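Local coordinates for protein hydrogenase (NiFe) small subunit HydA (Allochromatium vinosum, PDB 3MYR) that probably serves as the electron-transfer subunit of a [NiFe] hydrogenase, passing electrons along three iron-sulfur clusters in the reaction of H2 with an acceptor, at residues A[95-98]-A[99-103]; A[128-131]-A[132-136]; A[151-154]-A[155-159]; A[27-30]-A[31-35]. One frame throughout, in Å; residues are numbered along the deposited sequence.

Contact 1: A[95-98]-A[99-103]; sequences SILM and ETVEH
Helix 93-101 belongs to the flavodoxin-like part of the small subunit, and Ile96 and Thr100 lie one turn apart on it. Ile96 O takes two bonds from Thr100. The backbone N of Thr100 comes to 2.9 Å from Ile96 O, and its OG1 to 2.7 Å from the same oxygen. The two donors arrive from opposite faces of the carbonyl plane. Thr100 is turned with OG1 beside its own backbone N (chi1 -53°), which lays the hydroxyl back along the helix. The side chains of Ile96 and Thr100 run side by side, and CG2 of Ile96 is 3.7 Å from OG1 of Thr100. A valine in place of Thr100 would probably leave Ile96 O with a single helical donor and without its hydroxyl partner.

The next pair is apolar. Leu97 and Val101 cross obliquely, and CD1 of Leu97 meets CG1 of Val101 at 3.8 Å. Between the same two residues Val101 N bonds to Leu97 O at 2.9 Å. Both methyls of Val101 also rest against this oxygen. Glu99 N bonds to Ser95 O at 3.0 Å, whereas the bond from Glu102 N to Met98 O is weak. The carboxylate of Glu99 turns to another helix, where OE2 forms a salt bridge with Arg57 of helix 50-63.

Thr100 packs on Ile7, Leu9 and Val70, and Leu97 on Val72 and Ile76, all on strands of the central sheet. A threonine hydroxyl bonded to the carbonyl four residues back is a common way to satisfy it within a helix. Here that face covers the mostly parallel sheet of an alpha/beta fold.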
loop_
_atom_site.group_PDB
_atom_site.type_symbol
_atom_site.label_atom_id
_atom_site.label_comp_id
_atom_site.label_asym_id
_atom_site.label_seq_id
_atom_site.Cartn_x
_atom_site.Cartn_y
_atom_site.Cartn_z
ATOM N N SER A 95 -1.792 -14.977 20.206
ATOM C CA SER A 95 -3.055 -15.514 20.778
ATOM C C SER A 95 -4.131 -15.808 19.671
ATOM O O SER A 95 -4.803 -16.862 19.666
ATOM C CB SER A 95 -3.583 -14.467 21.748
ATOM O OG SER A 95 -4.714 -14.944 22.307
ATOM N N ILE A 96 -4.246 -14.899 18.710
ATOM C CA ILE A 96 -5.238 -15.023 17.635
ATOM C C ILE A 96 -4.852 -16.176 16.689
ATOM O O ILE A 96 -5.675 -16.994 16.292
ATOM C CB ILE A 96 -5.377 -13.692 16.848
ATOM C CG1 ILE A 96 -5.917 -12.547 17.769
ATOM C CG2 ILE A 96 -6.277 -13.921 15.587
ATOM C CD1 ILE A 96 -5.362 -11.119 17.237
ATOM N N LEU A 97 -3.567 -16.254 16.345
ATOM C CA LEU A 97 -3.063 -17.348 15.535
ATOM C C LEU A 97 -3.425 -18.698 16.157
ATOM O O LEU A 97 -4.069 -19.554 15.475
ATOM C CB LEU A 97 -1.540 -17.234 15.355
ATOM C CG LEU A 97 -0.876 -18.463 14.682
ATOM C CD1 LEU A 97 -1.238 -18.378 13.164
ATOM C CD2 LEU A 97 0.656 -18.346 14.784
ATOM N N MET A 98 -3.064 -18.891 17.430
ATOM C CA MET A 98 -3.189 -20.207 18.020
ATOM C C MET A 98 -4.658 -20.532 18.151
ATOM O O MET A 98 -5.063 -21.655 17.876
ATOM C CB MET A 98 -2.456 -20.336 19.399
ATOM C CG MET A 98 -0.887 -20.143 19.274
ATOM S SD MET A 98 -0.159 -20.996 17.856
ATOM C CE MET A 98 -0.257 -22.690 18.516
ATOM N N GLU A 99 -5.483 -19.545 18.517
ATOM C CA GLU A 99 -6.913 -19.838 18.704
ATOM C C GLU A 99 -7.618 -20.091 17.313
ATOM O O GLU A 99 -8.455 -20.964 17.211
ATOM C CB GLU A 99 -7.556 -18.705 19.504
ATOM C CG GLU A 99 -8.985 -18.369 19.103
ATOM C CD GLU A 99 -9.490 -16.995 19.643
ATOM O OE1 GLU A 99 -9.628 -16.883 20.888
ATOM O OE2 GLU A 99 -9.745 -16.046 18.841
ATOM N N THR A 100 -7.218 -19.405 16.238
ATOM C CA THR A 100 -7.893 -19.567 14.978
ATOM C C THR A 100 -7.444 -20.852 14.249
ATOM O O THR A 100 -8.265 -21.537 13.625
ATOM C CB THR A 100 -7.590 -18.365 14.095
ATOM O OG1 THR A 100 -7.912 -17.187 14.839
ATOM C CG2 THR A 100 -8.408 -18.378 12.850
ATOM N N VAL A 101 -6.174 -21.236 14.367
ATOM C CA VAL A 101 -5.727 -22.450 13.667
ATOM C C VAL A 101 -6.180 -23.713 14.425
ATOM O O VAL A 101 -6.181 -24.775 13.848
ATOM C CB VAL A 101 -4.198 -22.525 13.384
ATOM C CG1 VAL A 101 -3.711 -21.261 12.658
ATOM C CG2 VAL A 101 -3.410 -22.737 14.688
ATOM N N GLU A 102 -6.549 -23.616 15.692
ATOM C CA GLU A 102 -6.809 -24.839 16.482
ATOM C C GLU A 102 -7.777 -25.824 15.783
ATOM O O GLU A 102 -7.496 -26.987 15.683
ATOM C CB GLU A 102 -7.350 -24.543 17.882
ATOM C CG GLU A 102 -7.355 -25.860 18.710
ATOM C CD GLU A 102 -7.799 -25.665 20.129
ATOM O OE1 GLU A 102 -7.582 -26.611 20.925
ATOM O OE2 GLU A 102 -8.376 -24.590 20.457
ATOM N N HIS A 103 -8.827 -25.321 15.169
ATOM C CA HIS A 103 -9.781 -26.202 14.477
ATOM C C HIS A 103 -9.831 -26.034 12.976
ATOM O O HIS A 103 -10.826 -26.425 12.368
ATOM C CB HIS A 103 -11.176 -25.957 15.091
ATOM C CG HIS A 103 -11.238 -26.327 16.553
ATOM N ND1 HIS A 103 -10.987 -27.619 17.003
ATOM C CD2 HIS A 103 -11.393 -25.561 17.665
ATOM C CE1 HIS A 103 -11.038 -27.639 18.328
ATOM N NE2 HIS A 103 -11.313 -26.410 18.752
#

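Contact 2: A[128-131]-A[132-136]; sequences GAMS and VMDLV
Water 1 is gripped by both Ser131 and Asp134. It accepts the N-H of Ser131, with Ser131 N 3.0 Å from the water oxygen, and donates to Asp134 OD2 at 2.5 Å. Ser131 is the N-cap of helix 132-135. Its OG sits between its own backbone N and carbonyl carbon (chi1 64°), which turns it to the first helical turn. There it accepts a weak bond from Asp134 N, 3.3 Å from Ser131 OG. The pattern resembles a capping box whose return arm runs through water. Leu135 N also makes a weak bond to Ser131 O.

Met130 and Leu135 meet across the cap as a hydrophobic staple. The two side chains cross at about a right angle. CE of Met130 presses on CD1 of Leu135 at 3.5 Å, closer than usual van der Waals contact. The same CE lies 3.8 Å from Asp134 CB. Val132 is turned inward to Val72, Ile76 and Val141 of the central sheet.

The direct polar bonds at this cap are long and weak, and the water gives Ser131 N and Asp134 OD2 a shared partner. The carboxylate of Asp134 near the N-terminal end is likely to be favoured by the helix dipole.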
loop_
_atom_site.group_PDB
_atom_site.type_symbol
_atom_site.label_atom_id
_atom_site.label_comp_id
_atom_site.label_asym_id
_atom_site.label_seq_id
_atom_site.Cartn_x
_atom_site.Cartn_y
_atom_site.Cartn_z
ATOM N N GLY A 128 10.942 -9.937 17.875
ATOM C CA GLY A 128 10.907 -11.397 18.075
ATOM C C GLY A 128 9.900 -12.100 17.155
ATOM O O GLY A 128 9.241 -13.093 17.561
ATOM N N ALA A 129 9.877 -11.674 15.884
ATOM C CA ALA A 129 8.985 -12.256 14.848
ATOM C C ALA A 129 9.270 -13.718 14.593
ATOM O O ALA A 129 10.433 -14.087 14.482
ATOM C CB ALA A 129 9.152 -11.489 13.528
ATOM N N MET A 130 8.229 -14.533 14.372
ATOM C CA MET A 130 8.448 -15.952 14.019
ATOM C C MET A 130 7.507 -16.314 12.866
ATOM O O MET A 130 6.567 -15.580 12.610
ATOM C CB MET A 130 8.078 -16.805 15.265
ATOM C CG MET A 130 9.156 -16.502 16.400
ATOM S SD MET A 130 9.084 -17.608 17.780
ATOM C CE MET A 130 9.211 -19.229 17.018
ATOM N N SER A 131 7.725 -17.481 12.257
ATOM C CA SER A 131 6.954 -17.956 11.101
ATOM C C SER A 131 5.826 -18.851 11.624
ATOM O O SER A 131 5.858 -19.309 12.779
ATOM C CB SER A 131 7.862 -18.848 10.211
ATOM O OG SER A 131 8.265 -20.041 10.925
ATOM N N VAL A 132 4.868 -19.127 10.760
ATOM C CA VAL A 132 3.755 -20.020 11.077
ATOM C C VAL A 132 4.190 -21.443 11.442
ATOM O O VAL A 132 3.840 -21.911 12.516
ATOM C CB VAL A 132 2.762 -20.024 9.872
ATOM C CG1 VAL A 132 1.679 -21.110 10.063
ATOM C CG2 VAL A 132 2.193 -18.644 9.731
ATOM N N MET A 133 5.045 -22.071 10.608
ATOM C CA MET A 133 5.465 -23.469 10.826
ATOM C C MET A 133 6.254 -23.645 12.137
ATOM O O MET A 133 6.175 -24.672 12.794
ATOM C CB MET A 133 6.285 -23.958 9.621
ATOM C CG MET A 133 7.655 -23.276 9.499
ATOM S SD MET A 133 8.580 -23.615 7.946
ATOM C CE MET A 133 9.351 -25.183 8.365
ATOM N N ASP A 134 6.987 -22.619 12.556
ATOM C CA ASP A 134 7.630 -22.661 13.877
ATOM C C ASP A 134 6.644 -22.612 15.039
ATOM O O ASP A 134 6.867 -23.205 16.083
ATOM C CB ASP A 134 8.670 -21.531 14.038
ATOM C CG ASP A 134 9.971 -21.809 13.226
ATOM O OD1 ASP A 134 10.081 -22.858 12.538
ATOM O OD2 ASP A 134 10.822 -20.928 13.206
ATOM N N LEU A 135 5.546 -21.923 14.855
ATOM C CA LEU A 135 4.556 -21.781 15.927
ATOM C C LEU A 135 3.405 -22.771 15.896
ATOM O O LEU A 135 2.736 -23.014 16.936
ATOM C CB LEU A 135 3.949 -20.412 15.841
ATOM C CG LEU A 135 4.666 -19.197 16.456
ATOM C CD1 LEU A 135 5.762 -19.267 17.521
ATOM C CD2 LEU A 135 4.479 -17.850 15.748
ATOM N N VAL A 136 3.131 -23.309 14.714
ATOM C CA VAL A 136 1.961 -24.107 14.535
ATOM C C VAL A 136 2.449 -25.444 14.035
ATOM O O VAL A 136 2.832 -25.599 12.841
ATOM C CB VAL A 136 1.019 -23.510 13.462
ATOM C CG1 VAL A 136 -0.197 -24.497 13.267
ATOM C CG2 VAL A 136 0.534 -22.122 13.907
HETATM O O HOH W 1 10.383 -18.452 13.165
#

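Contact 3: A[151-154]-A[155-159]; sequences PMVI and TGVIA
Val153 and Val157, with Ile154 and Ile158, form the tightly packed side of this part of helix 151-164. The tightness is of side-chain carbons against carbonyl oxygens and neighbouring elements. Val157 N bonds to Val153 O at 3.0 Å, and CG2 of Val157 leans on that oxygen at 3.3 Å. With CG1 of Val157 anti to the backbone N (chi1 171°), CG2 is left beside that N and over the preceding turn. Ile158 N bonds to Ile154 O at 3.2 Å. CG1 of Ile158 also rests near this oxygen. Within each pair the side chains touch only lightly. Val153 and Val157 reach Phe179 and strand 141-144. Ile154 reaches Ser20 of helix 16-23, the helix that holds the cluster ligand Cys17.

The looser, partly exposed side belongs to Met152 and Gly156. Gly156 N reaches Met152 O at 2.9 Å, but from well above the carbonyl plane, with a bent N-H...O angle of 137°. Water 2 also donates to Met152 O at 3.2 Å. Buried Thr155 borders this side, and its OG1 donates to the water at 3.1 Å. Met152 and Thr155 meet lightly, with CG of Met152 3.9 Å from OG1 of Thr155. Thr155 N still makes the regular, nearly straight bond to Pro151 O, and Pro151 itself packs on Trp233 at the [3Fe-4S] site.

The carbonyl on the partly exposed side is thus satisfied by a bent helical bond plus a water. Those on the buried side accept helical N-H groups and are shielded by aliphatic carbon, in an apolar layer close to the proximal [4Fe-4S] site.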
loop_
_atom_site.group_PDB
_atom_site.type_symbol
_atom_site.label_atom_id
_atom_site.label_comp_id
_atom_site.label_asym_id
_atom_site.label_seq_id
_atom_site.Cartn_x
_atom_site.Cartn_y
_atom_site.Cartn_z
ATOM N N PRO A 151 0.883 -13.763 -8.281
ATOM C CA PRO A 151 -0.574 -13.780 -7.979
ATOM C C PRO A 151 -1.175 -15.118 -8.338
ATOM O O PRO A 151 -1.986 -15.637 -7.540
ATOM C CB PRO A 151 -1.131 -12.717 -8.942
ATOM C CG PRO A 151 0.005 -11.642 -8.941
ATOM C CD PRO A 151 1.334 -12.484 -8.847
ATOM N N MET A 152 -0.839 -15.645 -9.542
ATOM C CA MET A 152 -1.461 -16.903 -9.956
ATOM C C MET A 152 -0.841 -18.132 -9.324
ATOM O O MET A 152 -1.435 -19.200 -9.391
ATOM C CB MET A 152 -1.536 -17.009 -11.465
ATOM C CG MET A 152 -2.817 -16.190 -11.844
ATOM S SD MET A 152 -3.422 -16.629 -13.411
ATOM C CE MET A 152 -2.157 -15.950 -14.506
ATOM N N VAL A 153 0.234 -17.949 -8.530
ATOM C CA VAL A 153 0.657 -19.029 -7.611
ATOM C C VAL A 153 -0.259 -19.080 -6.419
ATOM O O VAL A 153 -0.662 -20.163 -5.973
ATOM C CB VAL A 153 2.130 -18.866 -7.191
ATOM C CG1 VAL A 153 2.474 -19.793 -6.011
ATOM C CG2 VAL A 153 3.028 -19.126 -8.405
ATOM N N ILE A 154 -0.570 -17.926 -5.835
ATOM C CA ILE A 154 -1.532 -17.913 -4.707
ATOM C C ILE A 154 -2.867 -18.553 -5.110
ATOM O O ILE A 154 -3.327 -19.454 -4.455
ATOM C CB ILE A 154 -1.748 -16.526 -4.153
ATOM C CG1 ILE A 154 -0.385 -15.917 -3.802
ATOM C CG2 ILE A 154 -2.636 -16.543 -2.864
ATOM C CD1 ILE A 154 -0.486 -14.403 -3.490
ATOM N N THR A 155 -3.489 -18.102 -6.194
ATOM C CA THR A 155 -4.787 -18.667 -6.529
ATOM C C THR A 155 -4.618 -20.098 -7.099
ATOM O O THR A 155 -5.522 -20.880 -7.014
ATOM C CB THR A 155 -5.541 -17.770 -7.563
ATOM O OG1 THR A 155 -4.672 -17.527 -8.685
ATOM C CG2 THR A 155 -5.853 -16.405 -6.967
ATOM N N GLY A 156 -3.501 -20.382 -7.747
ATOM C CA GLY A 156 -3.144 -21.738 -8.180
ATOM C C GLY A 156 -3.159 -22.794 -7.055
ATOM O O GLY A 156 -3.692 -23.896 -7.222
ATOM N N VAL A 157 -2.582 -22.439 -5.922
ATOM C CA VAL A 157 -2.566 -23.298 -4.766
ATOM C C VAL A 157 -3.974 -23.438 -4.245
ATOM O O VAL A 157 -4.418 -24.545 -3.913
ATOM C CB VAL A 157 -1.697 -22.681 -3.661
ATOM C CG1 VAL A 157 -1.850 -23.483 -2.314
ATOM C CG2 VAL A 157 -0.209 -22.787 -4.063
ATOM N N ILE A 158 -4.693 -22.333 -4.155
ATOM C CA ILE A 158 -6.051 -22.408 -3.686
ATOM C C ILE A 158 -6.910 -23.253 -4.622
ATOM O O ILE A 158 -7.673 -24.084 -4.147
ATOM C CB ILE A 158 -6.662 -20.996 -3.507
ATOM C CG1 ILE A 158 -5.933 -20.274 -2.373
ATOM C CG2 ILE A 158 -8.184 -21.091 -3.228
ATOM C CD1 ILE A 158 -6.243 -18.742 -2.325
ATOM N N ALA A 159 -6.768 -23.052 -5.937
ATOM C CA ALA A 159 -7.604 -23.806 -6.889
ATOM C C ALA A 159 -7.244 -25.309 -6.823
ATOM O O ALA A 159 -8.097 -26.144 -6.987
ATOM C CB ALA A 159 -7.369 -23.310 -8.326
HETATM O O HOH W 2 -4.218 -19.889 -10.715
#

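Contact 4: A[27-30]-A[31-35]; sequences PTLE and DLILD
Thr28 and Asp31 make the polar cap of helix 29-36. Thr28 OG1 accepts from Asp31 N at 3.1 Å in a nearly straight bond (166°). The hydroxyl stands between the backbone N and carbonyl carbon of Thr28 (chi1 62°), which brings it to the N-H of Asp31. Water 3 accepts from Thr28 N at 2.8 Å and donates to Asp31 OD1 at 2.5 Å. The water thus stands where the direct return bond of a capping box would be. With an alanine here instead of Thr28, the N-H of Asp31 would probably be left without its side-chain acceptor.

Backbone bonds follow, with Leu32 N on Thr28 O at 2.9 Å and Ile33 N on Leu29 O at 2.8 Å.

Two apolar pairs cross at a slant. Pro27 CG meets Leu32 CD2 at 3.8 Å across the cap, a hydrophobic staple. Leu29 CD2 meets Ile33 CD1 at 3.7 Å.

Charge points outward to the large subunit. Glu30 forms a salt bridge with Arg199 of that chain. Asp31 OD2 and Asp35 both pair with its Arg154.

Asp31 therefore serves cap and interface with different oxygens. The arginines of the large subunit probably offset the negative charge gathered on this helix.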
loop_
_atom_site.group_PDB
_atom_site.type_symbol
_atom_site.label_atom_id
_atom_site.label_comp_id
_atom_site.label_asym_id
_atom_site.label_seq_id
_atom_site.Cartn_x
_atom_site.Cartn_y
_atom_site.Cartn_z
ATOM N N PRO A 27 -8.138 -18.222 -11.057
ATOM C CA PRO A 27 -9.475 -17.659 -10.920
ATOM C C PRO A 27 -9.343 -16.264 -10.260
ATOM O O PRO A 27 -8.389 -16.039 -9.495
ATOM C CB PRO A 27 -10.158 -18.649 -9.961
ATOM C CG PRO A 27 -9.033 -19.152 -9.118
ATOM C CD PRO A 27 -7.852 -19.273 -10.064
ATOM N N THR A 28 -10.209 -15.304 -10.586
ATOM C CA THR A 28 -10.036 -13.998 -9.951
ATOM C C THR A 28 -10.548 -14.059 -8.493
ATOM O O THR A 28 -11.388 -14.908 -8.159
ATOM C CB THR A 28 -10.843 -12.921 -10.674
ATOM O OG1 THR A 28 -12.238 -13.280 -10.574
ATOM C CG2 THR A 28 -10.441 -12.803 -12.207
ATOM N N LEU A 29 -10.115 -13.120 -7.650
ATOM C CA LEU A 29 -10.611 -13.016 -6.275
ATOM C C LEU A 29 -12.160 -12.882 -6.213
ATOM O O LEU A 29 -12.866 -13.600 -5.490
ATOM C CB LEU A 29 -9.990 -11.724 -5.725
ATOM C CG LEU A 29 -9.950 -11.584 -4.202
ATOM C CD1 LEU A 29 -10.088 -10.208 -3.616
ATOM C CD2 LEU A 29 -10.380 -12.769 -3.348
ATOM N N GLU A 30 -12.726 -12.049 -7.068
ATOM C CA GLU A 30 -14.182 -11.967 -7.100
ATOM C C GLU A 30 -14.899 -13.273 -7.519
ATOM O O GLU A 30 -15.887 -13.647 -6.870
ATOM C CB GLU A 30 -14.708 -10.744 -7.858
ATOM C CG GLU A 30 -14.418 -10.641 -9.375
ATOM C CD GLU A 30 -12.972 -10.108 -9.721
ATOM O OE1 GLU A 30 -12.741 -9.737 -10.897
ATOM O OE2 GLU A 30 -12.064 -10.088 -8.843
ATOM N N ASP A 31 -14.409 -13.998 -8.528
ATOM C CA ASP A 31 -14.972 -15.298 -8.781
ATOM C C ASP A 31 -14.798 -16.291 -7.625
ATOM O O ASP A 31 -15.738 -17.054 -7.292
ATOM C CB ASP A 31 -14.488 -15.891 -10.103
ATOM C CG ASP A 31 -15.000 -15.095 -11.327
ATOM O OD1 ASP A 31 -14.235 -15.061 -12.307
ATOM O OD2 ASP A 31 -16.122 -14.479 -11.299
ATOM N N LEU A 32 -13.684 -16.188 -6.916
ATOM C CA LEU A 32 -13.460 -17.101 -5.790
ATOM C C LEU A 32 -14.473 -16.821 -4.703
ATOM O O LEU A 32 -15.084 -17.744 -4.181
ATOM C CB LEU A 32 -12.058 -16.963 -5.203
ATOM C CG LEU A 32 -10.915 -17.623 -5.979
ATOM C CD1 LEU A 32 -9.578 -17.143 -5.343
ATOM C CD2 LEU A 32 -11.019 -19.144 -5.889
ATOM N N ILE A 33 -14.602 -15.551 -4.377
ATOM C CA ILE A 33 -15.399 -15.070 -3.278
ATOM C C ILE A 33 -16.881 -15.311 -3.535
ATOM O O ILE A 33 -17.647 -15.642 -2.579
ATOM C CB ILE A 33 -15.131 -13.555 -3.110
ATOM C CG1 ILE A 33 -13.920 -13.327 -2.235
ATOM C CG2 ILE A 33 -16.345 -12.754 -2.658
ATOM C CD1 ILE A 33 -13.684 -11.748 -2.155
ATOM N N LEU A 34 -17.309 -15.172 -4.791
ATOM C CA LEU A 34 -18.729 -15.399 -5.102
ATOM C C LEU A 34 -19.065 -16.876 -5.300
ATOM O O LEU A 34 -20.187 -17.331 -4.911
ATOM C CB LEU A 34 -19.166 -14.604 -6.324
ATOM C CG LEU A 34 -19.186 -13.079 -6.092
ATOM C CD1 LEU A 34 -19.370 -12.310 -7.387
ATOM C CD2 LEU A 34 -20.298 -12.663 -5.072
ATOM N N ASP A 35 -18.133 -17.614 -5.920
ATOM C CA ASP A 35 -18.443 -18.942 -6.460
ATOM C C ASP A 35 -17.753 -20.125 -5.820
ATOM O O ASP A 35 -18.285 -21.218 -5.854
ATOM C CB ASP A 35 -18.297 -19.021 -7.997
ATOM C CG ASP A 35 -19.219 -18.024 -8.730
ATOM O OD1 ASP A 35 -20.423 -17.963 -8.376
ATOM O OD2 ASP A 35 -18.721 -17.220 -9.580
HETATM O O HOH W 3 -12.118 -16.350 -12.411
#

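How the contacts relate
All four contacts lie in the flavodoxin-like part of the small subunit and come in the order contact 4, contact 1, contact 2, contact 3 along the chain. They form two neighbouring pairs. Contacts 1 and 2 have centres 13 Å apart and touch where Leu97 CD2 meets Val136 CG2 at 3.9 Å. Contacts 3 and 4 have centres 12 Å apart and meet through Thr155 and Pro27. Contacts 2 and 3 lie on opposite sides of the chain's centre, 23 Å apart between centres. The central sheet runs between the two pairs. Through contacts 3 and 4, helix 151-164 links the cluster surroundings to helix 29-36, which faces the large subunit.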